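Local coordinates for protein putative antitoxin VapB45 (Mycobacterium tuberculosis, PDB 5AF3) that is possibly the antitoxin of a type II toxin-antitoxin system, with VapC45 as its cognate toxin, at residues I164-A167 against L171-M174; G210-G215 against Q219-D224; L143-P146 against Y151-K154. All coordinates share one frame; numbering follows the deposited sequence.

In the fold
Along the chain the three contacts follow one another as contact 3, contact 1 and contact 2, each joining elements close in sequence. Contact 3 is the hairpin of strands 144-147 and 150-153; helix 155-161 then leads to contact 1, the hairpin of 164-166 and 172-176 that begins a four-stranded antiparallel sheet. Their centres lie about 23 Å apart. Contact 2 pairs helices 206-213 and 218-225 in the DUF433 region, of the helix-turn-helix clan, its centre about 31 Å from that of contact 1 and about 44 Å from that of contact 3. Contacts 2 and 3 sit on opposite sides of the chain's centre, yet both meet the second subunit: Lys-154 NZ of one subunit hydrogen-bonds the backbone O of Arg-213 of the other.

Contact 1. Residues I164-A167 against L171-M174; sequences ISFA and LASM
A classic beta bulge in the hairpin of strands 164-166 and 172-176 sets Ser-173 and Met-174 together against Ser-165. The carbonyl O of Ser-165 accepts from Ser-173 N at 2.8 Å, nearly straight at 173°, while Met-174 N and Ser-173 OG add weak bonds to the same oxygen. For the hydroxyl this depends on chi1 of 60°, which swings OG of Ser-173 between its own backbone N and carbonyl carbon. On one flank of the bulge Ser-165 N reaches Met-174 O at 2.7 Å; on the other Ala-167 N reaches Leu-171 O at 2.9 Å. The strands are antiparallel, the register slips by one residue between Ser-165 and Phe-166, and strand 164-166 is an outer strand, within this chain, of a four-stranded sheet. Ser-165 and Met-174 share a face of it, their CB atoms 3.8 Å apart, and a water lies 2.7 Å from Ser-165 OG. Phe-166 turns its ring edge to the other strand, CD1 lying 3.4 Å from Ala-172 N. Ile-164 presses CG2 onto Ala-172 CB at 3.4 Å, a tight methyl contact beside helix 72-86, where Ile-164 also touches Tyr-79 and Val-80, and Ala-172 meets Phe-72 and Ala-76.

Contact 2. Residues G210-G215 against Q219-D224; sequences GPLRAG and QAVADD
Val-221 reaches from helix 218-225 to Pro-211 and Leu-212 on helix 206-213, and the contact between the segments is wholly apolar. The CB of Val-221 points toward the other helix and lies 4.0 Å from Leu-212 CD2. Beyond it the valine forks: with CG1 anti to the backbone N (chi1 175°), CG2 is the branch delivered to the partner helix. That one methyl touches both neighbours, 3.8 Å from Pro-211 CB and 3.7 Å from Leu-212 CD2. Leu-212 extends obliquely across the valine, and its CG stands 4.1 Å from the same methyl. Pro-211 offers the side of its ring at CB and also packs on Tyr-225, while Leu-212 leans on Phe-218 and on Ile-156 of the second subunit. From helix 229-236, Leu-232 touches Val-221 as well. The first helix is closed by a Schellman motif: Gly-215 takes a positive phi of 106°, and its N bonds Leu-212 O at 2.9 Å before the chain turns into the next helix. Short helices joined by tight turns around a small apolar core are characteristic of helix-turn-helix domains, consistent with the assignment of DUF433 to that clan.

Contact 3. Residues L143-P146 against Y151-K154; sequences LIVP and YVFK
Strands 144-146 and 151-153 run antiparallel with a marked twist, their axes 4.4 Å apart at closest and 139° between their directions. Val-145 and Val-152 form the hydrogen-bonded pair, each N giving its hydrogen to the other's O at 2.8 Å; Ile-144 with Phe-153 and Pro-146 with Tyr-151 are the non-hydrogen-bonded pairs either side. A further bond, from Lys-154 N to Leu-143 O at 2.9 Å, ties the strand ends where the chain enters helix 155-161, with Lys-154 at the N-cap position. Pro-146 and Tyr-151 share one face and run alongside each other in the same direction, with proline CG 3.6 Å from CE1 of the tyrosine. Ile-144 has CG1 between its backbone N and carbonyl carbon (chi1 72°), and this branch carries CD1 to within 3.8 Å of Tyr-151 CB. Its other branch, CG2, slants toward CD1 of Phe-153. The Phe-153 ring meets Leu-143 O at its edge, near the ring plane, and brings CE1 to 4.2 Å from Leu-143 CB. On the face of Val-145 and Val-152 the two CG2 methyls approach each other, while Val-145 CG1 rests on the lysine chain, 3.8 Å from Lys-154 CG. Extended beyond CG, that chain crosses the valine at about a right angle and carries NZ to Gly-142 O and to Arg-213 O of the second subunit. Backbone carbonyls of both subunits thus hold the ammonium group, Arg-141 O adding a weak bond. Behind the hairpin, helix 115-130 receives Leu-143 and Phe-153 at Leu-123 and Ile-144 at Ala-120, while Tyr-151 stacks on Trp-124; helix 155-161 meets Leu-143 through Val-157 and Phe-153 through Leu-161.

Contact 1. Residues I164-A167 against L171-M174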
ATOM      1  N   ILE A 164      17.862  -4.683   1.628  1.00 21.65           N
ATOM      2  CA  ILE A 164      18.605  -4.106   2.726  1.00 20.66           C
ATOM      3  C   ILE A 164      20.036  -3.862   2.265  1.00 20.15           C
ATOM      4  O   ILE A 164      20.619  -4.711   1.596  1.00 20.53           O
ATOM      5  CB  ILE A 164      18.586  -5.045   3.975  1.00 19.90           C
ATOM      6  CG1 ILE A 164      17.130  -5.342   4.393  1.00 20.76           C
ATOM      7  CG2 ILE A 164      19.320  -4.399   5.174  1.00 20.25           C
ATOM      8  CD1 ILE A 164      17.011  -6.320   5.544  1.00 17.78           C
ATOM      9  N   SER A 165      20.582  -2.693   2.620  1.00 20.68           N
ATOM     10  CA  SER A 165      21.988  -2.354   2.323  1.00 24.17           C
ATOM     11  C   SER A 165      22.753  -2.391   3.627  1.00 19.06           C
ATOM     12  O   SER A 165      22.180  -2.130   4.678  1.00 24.17           O
ATOM     13  CB  SER A 165      22.066  -0.931   1.719  1.00 24.13           C
ATOM     14  OG  SER A 165      21.527  -0.946   0.420  1.00 27.11           O
ATOM     15  N   PHE A 166      24.067  -2.664   3.566  1.00 24.53           N
ATOM     16  CA  PHE A 166      24.827  -2.860   4.819  1.00 24.72           C
ATOM     17  C   PHE A 166      26.013  -1.894   5.027  1.00 26.46           C
ATOM     18  O   PHE A 166      26.624  -1.492   4.052  1.00 24.63           O
ATOM     19  CB  PHE A 166      25.266  -4.324   4.913  1.00 25.47           C
ATOM     20  CG  PHE A 166      24.091  -5.278   4.837  1.00 20.68           C
ATOM     21  CD1 PHE A 166      23.322  -5.524   5.971  1.00 19.27           C
ATOM     22  CD2 PHE A 166      23.699  -5.815   3.617  1.00 22.42           C
ATOM     23  CE1 PHE A 166      22.186  -6.353   5.893  1.00 19.49           C
ATOM     24  CE2 PHE A 166      22.577  -6.660   3.533  1.00 22.51           C
ATOM     25  CZ  PHE A 166      21.818  -6.900   4.681  1.00 17.68           C
ATOM     26  N   ALA A 167      26.281  -1.543   6.288  1.00 27.75           N
ATOM     27  CA  ALA A 167      27.392  -0.667   6.657  1.00 37.28           C
ATOM     28  C   ALA A 167      28.676  -1.479   6.817  1.00 42.68           C
ATOM     29  O   ALA A 167      28.700  -2.681   6.474  1.00 43.23           O
ATOM     30  CB  ALA A 167      27.069   0.114   7.940  1.00 35.45           C
ATOM     31  N   LEU A 171      25.999  -4.775   9.345  1.00 26.07           N
ATOM     32  CA  LEU A 171      24.594  -4.598   9.766  1.00 24.49           C
ATOM     33  C   LEU A 171      23.903  -3.554   8.893  1.00 26.11           C
ATOM     34  O   LEU A 171      24.569  -2.656   8.364  1.00 21.41           O
ATOM     35  CB  LEU A 171      24.491  -4.214  11.224  1.00 20.70           C
ATOM     36  CG  LEU A 171      24.954  -5.306  12.224  1.00 23.92           C
ATOM     37  CD1 LEU A 171      24.813  -4.799  13.596  1.00 20.97           C
ATOM     38  CD2 LEU A 171      24.058  -6.564  12.077  1.00 21.96           C
ATOM     39  N   ALA A 172      22.577  -3.694   8.735  1.00 20.07           N
ATOM     40  CA  ALA A 172      21.776  -2.795   7.906  1.00 15.89           C
ATOM     41  C   ALA A 172      22.094  -1.282   8.100  1.00 15.92           C
ATOM     42  O   ALA A 172      22.143  -0.768   9.211  1.00 21.78           O
ATOM     43  CB  ALA A 172      20.289  -3.030   8.166  1.00 15.64           C
ATOM     44  N   SER A 173      22.237  -0.604   6.971  1.00 23.83           N
ATOM     45  CA  SER A 173      22.397   0.835   6.974  1.00 22.51           C
ATOM     46  C   SER A 173      21.307   1.534   6.134  1.00 24.43           C
ATOM     47  O   SER A 173      21.162   2.767   6.192  1.00 20.74           O
ATOM     48  CB  SER A 173      23.771   1.145   6.417  1.00 18.91           C
ATOM     49  OG  SER A 173      23.879   0.640   5.099  1.00 22.30           O
ATOM     50  N   MET A 174      20.534   0.759   5.365  1.00 23.81           N
ATOM     51  CA  MET A 174      19.495   1.338   4.507  1.00 21.72           C
ATOM     52  C   MET A 174      18.550   0.217   4.115  1.00 21.95           C
ATOM     53  O   MET A 174      18.974  -0.934   3.937  1.00 19.18           O
ATOM     54  CB  MET A 174      20.104   1.946   3.219  1.00 21.31           C
ATOM     55  CG  MET A 174      19.165   2.874   2.434  1.00 26.54           C
ATOM     56  SD  MET A 174      20.000   3.934   1.203  1.00 25.50           S
ATOM     57  CE  MET A 174      20.371   2.883  -0.157  1.00 26.41           C
TER
HETATM   58  O   HOH W   1      18.917  -0.495   0.529  1.00 25.91           O

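Contact 2. Residues G210-G215 against Q219-D224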
ATOM      1  N   GLY A 210       2.362  17.883  -0.167  1.00 17.14           N
ATOM      2  CA  GLY A 210       1.740  19.193  -0.014  1.00 21.65           C
ATOM      3  C   GLY A 210       1.590  19.894  -1.367  1.00 19.89           C
ATOM      4  O   GLY A 210       0.495  20.319  -1.732  1.00 20.06           O
ATOM      5  N   PRO A 211       2.694  20.024  -2.119  1.00 16.76           N
ATOM      6  CA  PRO A 211       2.642  20.659  -3.433  1.00 18.35           C
ATOM      7  C   PRO A 211       1.629  19.989  -4.405  1.00 15.37           C
ATOM      8  O   PRO A 211       0.892  20.690  -5.106  1.00 15.50           O
ATOM      9  CB  PRO A 211       4.082  20.511  -3.944  1.00 18.34           C
ATOM     10  CG  PRO A 211       4.896  20.395  -2.693  1.00 19.96           C
ATOM     11  CD  PRO A 211       4.076  19.648  -1.753  1.00 17.66           C
ATOM     12  N   LEU A 212       1.596  18.654  -4.439  1.00 13.31           N
ATOM     13  CA  LEU A 212       0.639  17.942  -5.317  1.00 14.45           C
ATOM     14  C   LEU A 212      -0.790  18.201  -4.850  1.00 16.28           C
ATOM     15  O   LEU A 212      -1.673  18.507  -5.657  1.00 15.43           O
ATOM     16  CB  LEU A 212       0.918  16.445  -5.327  1.00 15.39           C
ATOM     17  CG  LEU A 212       2.126  15.978  -6.108  1.00 17.66           C
ATOM     18  CD1 LEU A 212       2.370  14.485  -5.885  1.00 17.91           C
ATOM     19  CD2 LEU A 212       1.982  16.334  -7.633  1.00 18.18           C
ATOM     20  N   ARG A 213      -1.014  18.084  -3.548  1.00 14.34           N
ATOM     21  CA  ARG A 213      -2.338  18.425  -2.983  1.00 16.14           C
ATOM     22  C   ARG A 213      -2.787  19.835  -3.306  1.00 19.51           C
ATOM     23  O   ARG A 213      -3.974  20.079  -3.579  1.00 20.69           O
ATOM     24  CB  ARG A 213      -2.381  18.145  -1.468  1.00 19.99           C
ATOM     25  CG  ARG A 213      -2.311  16.684  -1.138  1.00 20.12           C
ATOM     26  CD  ARG A 213      -2.461  16.473   0.379  1.00 26.08           C
ATOM     27  NE  ARG A 213      -2.147  15.085   0.734  1.00 31.07           N
ATOM     28  CZ  ARG A 213      -1.677  14.685   1.916  1.00 34.04           C
ATOM     29  NH1 ARG A 213      -1.495  15.560   2.893  1.00 34.07           N
ATOM     30  NH2 ARG A 213      -1.419  13.399   2.138  1.00 34.17           N
ATOM     31  N   ALA A 214      -1.851  20.772  -3.273  1.00 19.81           N
ATOM     32  CA  ALA A 214      -2.114  22.167  -3.636  1.00 20.46           C
ATOM     33  C   ALA A 214      -2.460  22.377  -5.124  1.00 20.90           C
ATOM     34  O   ALA A 214      -2.939  23.444  -5.502  1.00 21.71           O
ATOM     35  CB  ALA A 214      -0.907  23.061  -3.229  1.00 20.43           C
ATOM     36  N   GLY A 215      -2.197  21.377  -5.979  1.00 17.61           N
ATOM     37  CA  GLY A 215      -2.557  21.494  -7.357  1.00 17.38           C
ATOM     38  C   GLY A 215      -1.425  21.737  -8.306  1.00 18.52           C
ATOM     39  O   GLY A 215      -1.662  21.994  -9.474  1.00 17.34           O
ATOM     40  N   GLN A 219       4.679  17.149 -13.329  1.00 19.91           N
ATOM     41  CA  GLN A 219       5.947  17.590 -13.948  1.00 23.07           C
ATOM     42  C   GLN A 219       6.649  18.669 -13.102  1.00 18.39           C
ATOM     43  O   GLN A 219       7.887  18.601 -12.889  1.00 23.55           O
ATOM     44  CB  GLN A 219       5.724  18.100 -15.404  1.00 22.87           C
ATOM     45  CG  GLN A 219       7.032  18.400 -16.153  1.00 27.23           C
ATOM     46  CD  GLN A 219       7.905  17.166 -16.311  1.00 29.57           C
ATOM     47  OE1 GLN A 219       9.025  17.096 -15.766  1.00 36.66           O
ATOM     48  NE2 GLN A 219       7.404  16.173 -17.042  1.00 27.59           N
ATOM     49  N   ALA A 220       5.868  19.635 -12.633  1.00 16.81           N
ATOM     50  CA  ALA A 220       6.386  20.754 -11.833  1.00 21.71           C
ATOM     51  C   ALA A 220       6.964  20.230 -10.528  1.00 22.58           C
ATOM     52  O   ALA A 220       8.069  20.589 -10.130  1.00 20.22           O
ATOM     53  CB  ALA A 220       5.312  21.760 -11.542  1.00 22.32           C
ATOM     54  N   VAL A 221       6.207  19.370  -9.858  1.00 18.57           N
ATOM     55  CA  VAL A 221       6.714  18.786  -8.592  1.00 17.42           C
ATOM     56  C   VAL A 221       7.959  17.926  -8.842  1.00 18.05           C
ATOM     57  O   VAL A 221       8.953  18.045  -8.114  1.00 21.30           O
ATOM     58  CB  VAL A 221       5.595  18.009  -7.851  1.00 18.85           C
ATOM     59  CG1 VAL A 221       6.151  17.305  -6.587  1.00 19.46           C
ATOM     60  CG2 VAL A 221       4.471  19.003  -7.448  1.00 12.29           C
ATOM     61  N   ALA A 222       7.935  17.106  -9.893  1.00 20.98           N
ATOM     62  CA  ALA A 222       9.067  16.210 -10.188  1.00 26.46           C
ATOM     63  C   ALA A 222      10.350  17.004 -10.400  1.00 27.73           C
ATOM     64  O   ALA A 222      11.393  16.677  -9.829  1.00 31.43           O
ATOM     65  CB  ALA A 222       8.766  15.334 -11.388  1.00 25.68           C
ATOM     66  N   ASP A 223      10.261  18.064 -11.194  1.00 29.62           N
ATOM     67  CA  ASP A 223      11.380  18.976 -11.395  1.00 30.19           C
ATOM     68  C   ASP A 223      11.861  19.678 -10.117  1.00 30.58           C
ATOM     69  O   ASP A 223      13.082  19.760  -9.852  1.00 34.07           O
ATOM     70  CB  ASP A 223      11.028  20.001 -12.478  1.00 31.18           C
ATOM     71  CG  ASP A 223      10.825  19.355 -13.857  1.00 33.43           C
ATOM     72  OD1 ASP A 223      11.252  18.188 -14.088  1.00 33.02           O
ATOM     73  OD2 ASP A 223      10.204  20.020 -14.702  1.00 36.28           O
ATOM     74  N   ASP A 224      10.914  20.159  -9.316  1.00 23.16           N
ATOM     75  CA  ASP A 224      11.228  20.867  -8.096  1.00 19.01           C
ATOM     76  C   ASP A 224      11.890  19.970  -7.059  1.00 20.30           C
ATOM     77  O   ASP A 224      12.631  20.467  -6.222  1.00 23.69           O
ATOM     78  CB  ASP A 224       9.973  21.510  -7.490  1.00 20.39           C
ATOM     79  CG  ASP A 224       9.523  22.764  -8.245  1.00 25.35           C
ATOM     80  OD1 ASP A 224      10.217  23.173  -9.188  1.00 28.79           O
ATOM     81  OD2 ASP A 224       8.467  23.327  -7.913  1.00 21.89           O
TER

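Contact 3. Residues L143-P146 against Y151-K154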
ATOM      1  N   LEU A 143       9.911 -20.651   6.403  1.00 12.88           N
ATOM      2  CA  LEU A 143      10.984 -19.846   5.818  1.00 13.95           C
ATOM      3  C   LEU A 143      11.781 -20.455   4.682  1.00 18.20           C
ATOM      4  O   LEU A 143      12.250 -19.726   3.789  1.00 17.31           O
ATOM      5  CB  LEU A 143      11.965 -19.427   6.960  1.00 14.92           C
ATOM      6  CG  LEU A 143      11.388 -18.485   7.999  1.00 15.86           C
ATOM      7  CD1 LEU A 143      12.314 -18.349   9.207  1.00 20.28           C
ATOM      8  CD2 LEU A 143      11.143 -17.122   7.338  1.00 19.64           C
ATOM      9  N   ILE A 144      11.959 -21.784   4.681  1.00 15.02           N
ATOM     10  CA  ILE A 144      12.958 -22.384   3.814  1.00 18.46           C
ATOM     11  C   ILE A 144      12.388 -23.536   2.984  1.00 17.77           C
ATOM     12  O   ILE A 144      11.356 -24.127   3.356  1.00 21.09           O
ATOM     13  CB  ILE A 144      14.224 -22.851   4.611  1.00 18.60           C
ATOM     14  CG1 ILE A 144      13.927 -24.083   5.450  1.00 22.87           C
ATOM     15  CG2 ILE A 144      14.794 -21.708   5.474  1.00 16.48           C
ATOM     16  CD1 ILE A 144      15.149 -24.655   6.192  1.00 26.91           C
ATOM     17  N   VAL A 145      13.023 -23.800   1.852  1.00 19.72           N
ATOM     18  CA  VAL A 145      12.622 -24.907   0.970  1.00 24.87           C
ATOM     19  C   VAL A 145      13.861 -25.514   0.373  1.00 27.27           C
ATOM     20  O   VAL A 145      14.891 -24.820   0.292  1.00 26.96           O
ATOM     21  CB  VAL A 145      11.689 -24.440  -0.170  1.00 22.82           C
ATOM     22  CG1 VAL A 145      10.333 -24.107   0.394  1.00 27.27           C
ATOM     23  CG2 VAL A 145      12.275 -23.255  -0.907  1.00 22.27           C
ATOM     24  N   PRO A 146      13.783 -26.810  -0.023  1.00 30.56           N
ATOM     25  CA  PRO A 146      14.853 -27.443  -0.826  1.00 33.05           C
ATOM     26  C   PRO A 146      15.022 -26.799  -2.201  1.00 34.43           C
ATOM     27  O   PRO A 146      14.040 -26.518  -2.893  1.00 40.65           O
ATOM     28  CB  PRO A 146      14.376 -28.888  -0.992  1.00 31.53           C
ATOM     29  CG  PRO A 146      13.340 -29.106   0.056  1.00 30.93           C
ATOM     30  CD  PRO A 146      12.701 -27.764   0.317  1.00 29.89           C
ATOM     31  N   TYR A 151      18.749 -26.666   1.440  1.00 35.77           N
ATOM     32  CA  TYR A 151      17.699 -25.750   1.902  1.00 32.35           C
ATOM     33  C   TYR A 151      18.112 -24.307   1.693  1.00 30.26           C
ATOM     34  O   TYR A 151      19.244 -23.939   1.956  1.00 27.51           O
ATOM     35  CB  TYR A 151      17.341 -25.996   3.368  1.00 34.99           C
ATOM     36  CG  TYR A 151      16.657 -27.323   3.557  1.00 37.63           C
ATOM     37  CD1 TYR A 151      15.310 -27.496   3.240  1.00 33.71           C
ATOM     38  CD2 TYR A 151      17.381 -28.425   3.995  1.00 39.61           C
ATOM     39  CE1 TYR A 151      14.693 -28.721   3.406  1.00 40.03           C
ATOM     40  CE2 TYR A 151      16.782 -29.644   4.164  1.00 41.23           C
ATOM     41  CZ  TYR A 151      15.443 -29.804   3.865  1.00 40.29           C
ATOM     42  OH  TYR A 151      14.876 -31.064   4.049  1.00 43.17           O
ATOM     43  N   VAL A 152      17.173 -23.493   1.226  1.00 25.32           N
ATOM     44  CA  VAL A 152      17.412 -22.077   0.969  1.00 23.79           C
ATOM     45  C   VAL A 152      16.167 -21.299   1.427  1.00 21.46           C
ATOM     46  O   VAL A 152      15.088 -21.882   1.559  1.00 18.00           O
ATOM     47  CB  VAL A 152      17.631 -21.783  -0.551  1.00 27.78           C
ATOM     48  CG1 VAL A 152      18.851 -22.519  -1.105  1.00 30.90           C
ATOM     49  CG2 VAL A 152      16.360 -22.123  -1.368  1.00 25.86           C
ATOM     50  N   PHE A 153      16.293 -19.993   1.600  1.00 16.33           N
ATOM     51  CA  PHE A 153      15.097 -19.190   1.880  1.00 16.96           C
ATOM     52  C   PHE A 153      14.153 -19.185   0.677  1.00 16.40           C
ATOM     53  O   PHE A 153      14.597 -19.139  -0.463  1.00 17.57           O
ATOM     54  CB  PHE A 153      15.458 -17.743   2.184  1.00 19.83           C
ATOM     55  CG  PHE A 153      15.929 -17.511   3.583  1.00 16.85           C
ATOM     56  CD1 PHE A 153      15.087 -17.722   4.679  1.00 13.30           C
ATOM     57  CD2 PHE A 153      17.237 -17.018   3.803  1.00 19.06           C
ATOM     58  CE1 PHE A 153      15.526 -17.474   5.993  1.00 20.70           C
ATOM     59  CE2 PHE A 153      17.683 -16.742   5.108  1.00 13.71           C
ATOM     60  CZ  PHE A 153      16.859 -16.971   6.205  1.00 19.30           C
ATOM     61  N   LYS A 154      12.842 -19.289   0.944  1.00 14.04           N
ATOM     62  CA  LYS A 154      11.840 -19.066  -0.095  1.00 15.13           C
ATOM     63  C   LYS A 154      12.077 -17.691  -0.727  1.00 14.23           C
ATOM     64  O   LYS A 154      12.440 -16.729  -0.032  1.00 15.24           O
ATOM     65  CB  LYS A 154      10.452 -19.062   0.548  1.00 12.88           C
ATOM     66  CG  LYS A 154      10.029 -20.410   1.132  1.00 13.83           C
ATOM     67  CD  LYS A 154       8.662 -20.290   1.771  1.00 14.69           C
ATOM     68  CE  LYS A 154       8.261 -21.628   2.370  1.00 17.35           C
ATOM     69  NZ  LYS A 154       7.009 -21.477   3.173  1.00 17.46           N
TER